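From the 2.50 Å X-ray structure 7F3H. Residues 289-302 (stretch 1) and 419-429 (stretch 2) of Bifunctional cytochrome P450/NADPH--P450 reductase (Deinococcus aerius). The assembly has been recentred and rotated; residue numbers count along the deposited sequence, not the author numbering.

Stretch 1 (289-302) VLAQAYAEVDRLLP
Stretch 2 419-429: LLLILQKFALS

Residues 289-300 form the last turns of a helix that begins earlier in the chain, held by regular i to i+4 bonds such as V297 N to A293 O (3.0 Å), with phi/psi near -60/-43 until the end loosens at L300 (-93/-29). L301 (-128/69) leaves helical geometry, although L301 N still bonds V297 O at 2.7 Å. Helix 419-425, which also begins earlier in the chain, gives way at F426 (-118/134), where strand 426-429 starts. The helix axes cross almost perpendicularly, at -92°, with a closest approach of 9.1 Å; the strand runs nearly antiparallel to the first helix (171°), its axis 11.4 Å away. At the crossing, Y294 CA lies 6.1 Å from L423 CA, and V297 CA 6.0 Å from Q424 CA.

L423 (chi1 m, chi2 t) points toward the first helix and fills a hole among L290 (t, p), A293, Y294 and V297; leucine's branched end offers two methyls to it. L423 CD2 lies 3.5 Å from L290 CD1, and L423 CD1 3.6 Å from A293 CB; alanine's short side chain suits a position so close to the knob. V297 (t), beta-branched and compact, places CG1 3.4 Å from Q424 CA and CG2 3.6 Å from L420 CD1. Beyond the helix end, L301 (m, t) extends the apolar patch, L301 CD1 lying 3.5 Å from L420 CG; L420 (t, p) starts sideways, but its end comes nearer.

Y294 (chi1 -85°, chi2 -52°) also starts sideways and reaches the point where helix becomes strand. Y294 OH donates to F426 O at 2.8 Å and accepts from L428 N at 3.2 Å (N-H...O angle 149°), so one hydroxyl serves two backbone groups that the strand presents. The aromatic ring adds apolar surface, with Y294 CE1 3.8 Å from L423 CD2, while L423 O approaches the edge of the Y294 ring, 3.2 Å from Y294 CE1. The contact buries 586 Å² in all.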

# COMPACT_ATOMS: atom_id res chain seq x y z
N VAL A 289 -14.97 16.06 -9.81
CA VAL A 289 -13.69 16.08 -9.11
C VAL A 289 -12.55 16.12 -10.12
O VAL A 289 -11.60 16.90 -9.98
CB VAL A 289 -13.55 14.84 -8.20
CG1 VAL A 289 -12.35 14.96 -7.31
CG2 VAL A 289 -14.83 14.61 -7.43
N LEU A 290 -12.65 15.28 -11.15
CA LEU A 290 -11.65 15.28 -12.22
C LEU A 290 -11.55 16.65 -12.86
O LEU A 290 -10.46 17.09 -13.19
CB LEU A 290 -11.99 14.21 -13.27
CG LEU A 290 -11.05 14.06 -14.47
CD1 LEU A 290 -9.58 13.84 -14.01
CD2 LEU A 290 -11.51 12.92 -15.45
N ALA A 291 -12.69 17.34 -13.03
CA ALA A 291 -12.65 18.68 -13.61
C ALA A 291 -11.83 19.63 -12.75
O ALA A 291 -10.99 20.39 -13.25
CB ALA A 291 -14.07 19.23 -13.81
N GLN A 292 -12.08 19.59 -11.43
CA GLN A 292 -11.33 20.43 -10.50
C GLN A 292 -9.83 20.13 -10.55
O GLN A 292 -9.00 21.04 -10.48
CB GLN A 292 -11.81 20.21 -9.07
CG GLN A 292 -13.21 20.71 -8.74
CD GLN A 292 -13.62 20.28 -7.33
OE1 GLN A 292 -14.36 19.32 -7.14
NE2 GLN A 292 -13.09 20.99 -6.34
N ALA A 293 -9.48 18.85 -10.68
CA ALA A 293 -8.06 18.48 -10.76
C ALA A 293 -7.42 18.98 -12.06
O ALA A 293 -6.26 19.42 -12.07
CB ALA A 293 -7.90 16.97 -10.59
N TYR A 294 -8.13 18.85 -13.19
CA TYR A 294 -7.62 19.43 -14.43
C TYR A 294 -7.39 20.94 -14.28
O TYR A 294 -6.40 21.50 -14.80
CB TYR A 294 -8.60 19.15 -15.56
CG TYR A 294 -8.47 17.81 -16.29
CD1 TYR A 294 -7.26 17.38 -16.81
CD2 TYR A 294 -9.61 17.05 -16.55
CE1 TYR A 294 -7.19 16.18 -17.52
CE2 TYR A 294 -9.55 15.89 -17.25
CZ TYR A 294 -8.35 15.45 -17.74
OH TYR A 294 -8.34 14.26 -18.44
N ALA A 295 -8.31 21.64 -13.61
CA ALA A 295 -8.16 23.07 -13.37
C ALA A 295 -6.89 23.37 -12.57
O ALA A 295 -6.15 24.32 -12.87
CB ALA A 295 -9.40 23.62 -12.66
N GLU A 296 -6.65 22.61 -11.49
CA GLU A 296 -5.44 22.79 -10.69
C GLU A 296 -4.18 22.59 -11.54
O GLU A 296 -3.25 23.41 -11.51
CB GLU A 296 -5.49 21.84 -9.50
CG GLU A 296 -4.22 21.67 -8.74
CD GLU A 296 -4.48 21.16 -7.31
OE1 GLU A 296 -4.69 21.99 -6.39
OE2 GLU A 296 -4.47 19.92 -7.11
N VAL A 297 -4.15 21.49 -12.31
CA VAL A 297 -3.01 21.17 -13.17
C VAL A 297 -2.74 22.29 -14.17
O VAL A 297 -1.58 22.64 -14.43
CB VAL A 297 -3.27 19.82 -13.89
CG1 VAL A 297 -2.35 19.64 -15.06
CG2 VAL A 297 -3.13 18.67 -12.92
N ASP A 298 -3.80 22.85 -14.76
CA ASP A 298 -3.61 23.90 -15.76
C ASP A 298 -3.20 25.21 -15.09
O ASP A 298 -2.39 25.96 -15.65
CB ASP A 298 -4.90 24.07 -16.57
CG ASP A 298 -5.29 22.78 -17.33
OD1 ASP A 298 -4.46 21.83 -17.38
OD2 ASP A 298 -6.43 22.69 -17.84
N ARG A 299 -3.67 25.44 -13.87
CA ARG A 299 -3.22 26.58 -13.09
C ARG A 299 -1.72 26.50 -12.83
O ARG A 299 -1.00 27.49 -13.03
CB ARG A 299 -4.00 26.62 -11.78
CG ARG A 299 -3.79 27.83 -10.94
CD ARG A 299 -4.93 28.00 -9.95
NE ARG A 299 -5.30 26.80 -9.19
CZ ARG A 299 -6.45 26.13 -9.36
NH1 ARG A 299 -7.33 26.52 -10.28
NH2 ARG A 299 -6.72 25.06 -8.60
N LEU A 300 -1.23 25.33 -12.46
CA LEU A 300 0.15 25.21 -12.02
C LEU A 300 1.13 24.84 -13.13
O LEU A 300 2.31 25.17 -13.02
CB LEU A 300 0.26 24.18 -10.91
CG LEU A 300 -0.33 24.64 -9.60
CD1 LEU A 300 -0.42 23.43 -8.68
CD2 LEU A 300 0.58 25.72 -9.02
N LEU A 301 0.69 24.11 -14.16
CA LEU A 301 1.57 23.67 -15.25
C LEU A 301 1.02 24.02 -16.62
O LEU A 301 0.63 23.13 -17.39
CB LEU A 301 1.80 22.16 -15.19
CG LEU A 301 2.59 21.60 -14.01
CD1 LEU A 301 2.62 20.08 -14.16
CD2 LEU A 301 4.02 22.19 -13.92
N PRO A 302 0.99 25.30 -16.97
CA PRO A 302 0.53 25.65 -18.32
C PRO A 302 1.50 25.13 -19.37
O PRO A 302 2.69 24.93 -19.10
CB PRO A 302 0.48 27.18 -18.31
CG PRO A 302 1.47 27.59 -17.22
CD PRO A 302 1.46 26.47 -16.21
N LEU A 419 -0.12 11.83 -11.02
CA LEU A 419 -1.43 12.35 -11.39
C LEU A 419 -1.30 13.70 -12.07
O LEU A 419 -1.95 13.97 -13.09
CB LEU A 419 -2.31 12.43 -10.14
CG LEU A 419 -3.03 11.12 -9.76
CD1 LEU A 419 -3.62 11.07 -8.32
CD2 LEU A 419 -4.11 10.82 -10.80
N LEU A 420 -0.46 14.57 -11.50
CA LEU A 420 -0.19 15.88 -12.07
C LEU A 420 0.24 15.77 -13.53
O LEU A 420 -0.33 16.42 -14.41
CB LEU A 420 0.90 16.57 -11.23
CG LEU A 420 1.39 17.95 -11.66
CD1 LEU A 420 0.22 18.93 -11.69
CD2 LEU A 420 2.48 18.41 -10.74
N LEU A 421 1.22 14.91 -13.80
CA LEU A 421 1.72 14.82 -15.17
C LEU A 421 0.68 14.19 -16.10
O LEU A 421 0.45 14.68 -17.21
CB LEU A 421 3.02 14.03 -15.18
CG LEU A 421 4.31 14.71 -14.69
CD1 LEU A 421 5.50 13.74 -14.82
CD2 LEU A 421 4.59 16.04 -15.43
N ILE A 422 -0.00 13.14 -15.63
CA ILE A 422 -1.01 12.45 -16.44
C ILE A 422 -2.11 13.41 -16.85
O ILE A 422 -2.49 13.49 -18.02
CB ILE A 422 -1.57 11.24 -15.66
CG1 ILE A 422 -0.54 10.11 -15.68
CG2 ILE A 422 -2.95 10.76 -16.23
CD1 ILE A 422 -0.88 9.00 -14.73
N LEU A 423 -2.63 14.18 -15.88
CA LEU A 423 -3.74 15.06 -16.18
C LEU A 423 -3.26 16.27 -16.96
O LEU A 423 -4.03 16.85 -17.74
CB LEU A 423 -4.45 15.47 -14.89
CG LEU A 423 -5.20 14.37 -14.09
CD1 LEU A 423 -5.91 15.00 -12.92
CD2 LEU A 423 -6.20 13.56 -14.92
N GLN A 424 -1.97 16.63 -16.83
CA GLN A 424 -1.43 17.64 -17.71
C GLN A 424 -1.53 17.22 -19.17
O GLN A 424 -1.99 17.99 -20.02
CB GLN A 424 0.02 17.96 -17.34
CG GLN A 424 0.55 19.16 -18.15
CD GLN A 424 2.06 19.30 -18.14
OE1 GLN A 424 2.82 18.41 -17.72
NE2 GLN A 424 2.51 20.46 -18.59
N LYS A 425 -1.14 15.97 -19.48
CA LYS A 425 -1.09 15.57 -20.89
C LYS A 425 -2.41 15.02 -21.42
O LYS A 425 -2.75 15.26 -22.58
CB LYS A 425 0.01 14.54 -21.11
CG LYS A 425 0.66 14.57 -22.49
CD LYS A 425 1.78 15.59 -22.47
CE LYS A 425 2.67 15.52 -23.72
NZ LYS A 425 2.03 15.57 -25.07
N PHE A 426 -3.16 14.28 -20.62
CA PHE A 426 -4.12 13.33 -21.19
C PHE A 426 -5.56 13.65 -20.82
O PHE A 426 -5.86 13.95 -19.65
CB PHE A 426 -3.73 11.91 -20.75
CG PHE A 426 -2.43 11.46 -21.36
CD1 PHE A 426 -2.20 11.62 -22.73
CD2 PHE A 426 -1.42 10.92 -20.57
CE1 PHE A 426 -1.00 11.22 -23.30
CE2 PHE A 426 -0.22 10.51 -21.14
CZ PHE A 426 -0.01 10.66 -22.50
N ALA A 427 -6.43 13.59 -21.82
CA ALA A 427 -7.87 13.41 -21.65
C ALA A 427 -8.15 11.93 -21.40
O ALA A 427 -7.84 11.08 -22.25
CB ALA A 427 -8.62 13.88 -22.89
N LEU A 428 -8.78 11.64 -20.25
CA LEU A 428 -9.14 10.30 -19.82
C LEU A 428 -10.47 9.88 -20.44
O LEU A 428 -11.36 10.71 -20.65
CB LEU A 428 -9.26 10.25 -18.30
CG LEU A 428 -8.04 10.59 -17.42
CD1 LEU A 428 -8.18 10.00 -15.99
CD2 LEU A 428 -6.68 10.15 -18.08
N SER A 429 -10.58 8.59 -20.75
CA SER A 429 -11.72 8.06 -21.48
C SER A 429 -11.96 6.61 -21.04
O SER A 429 -11.00 5.86 -20.78
CB SER A 429 -11.44 8.19 -22.98
OG SER A 429 -12.36 7.48 -23.75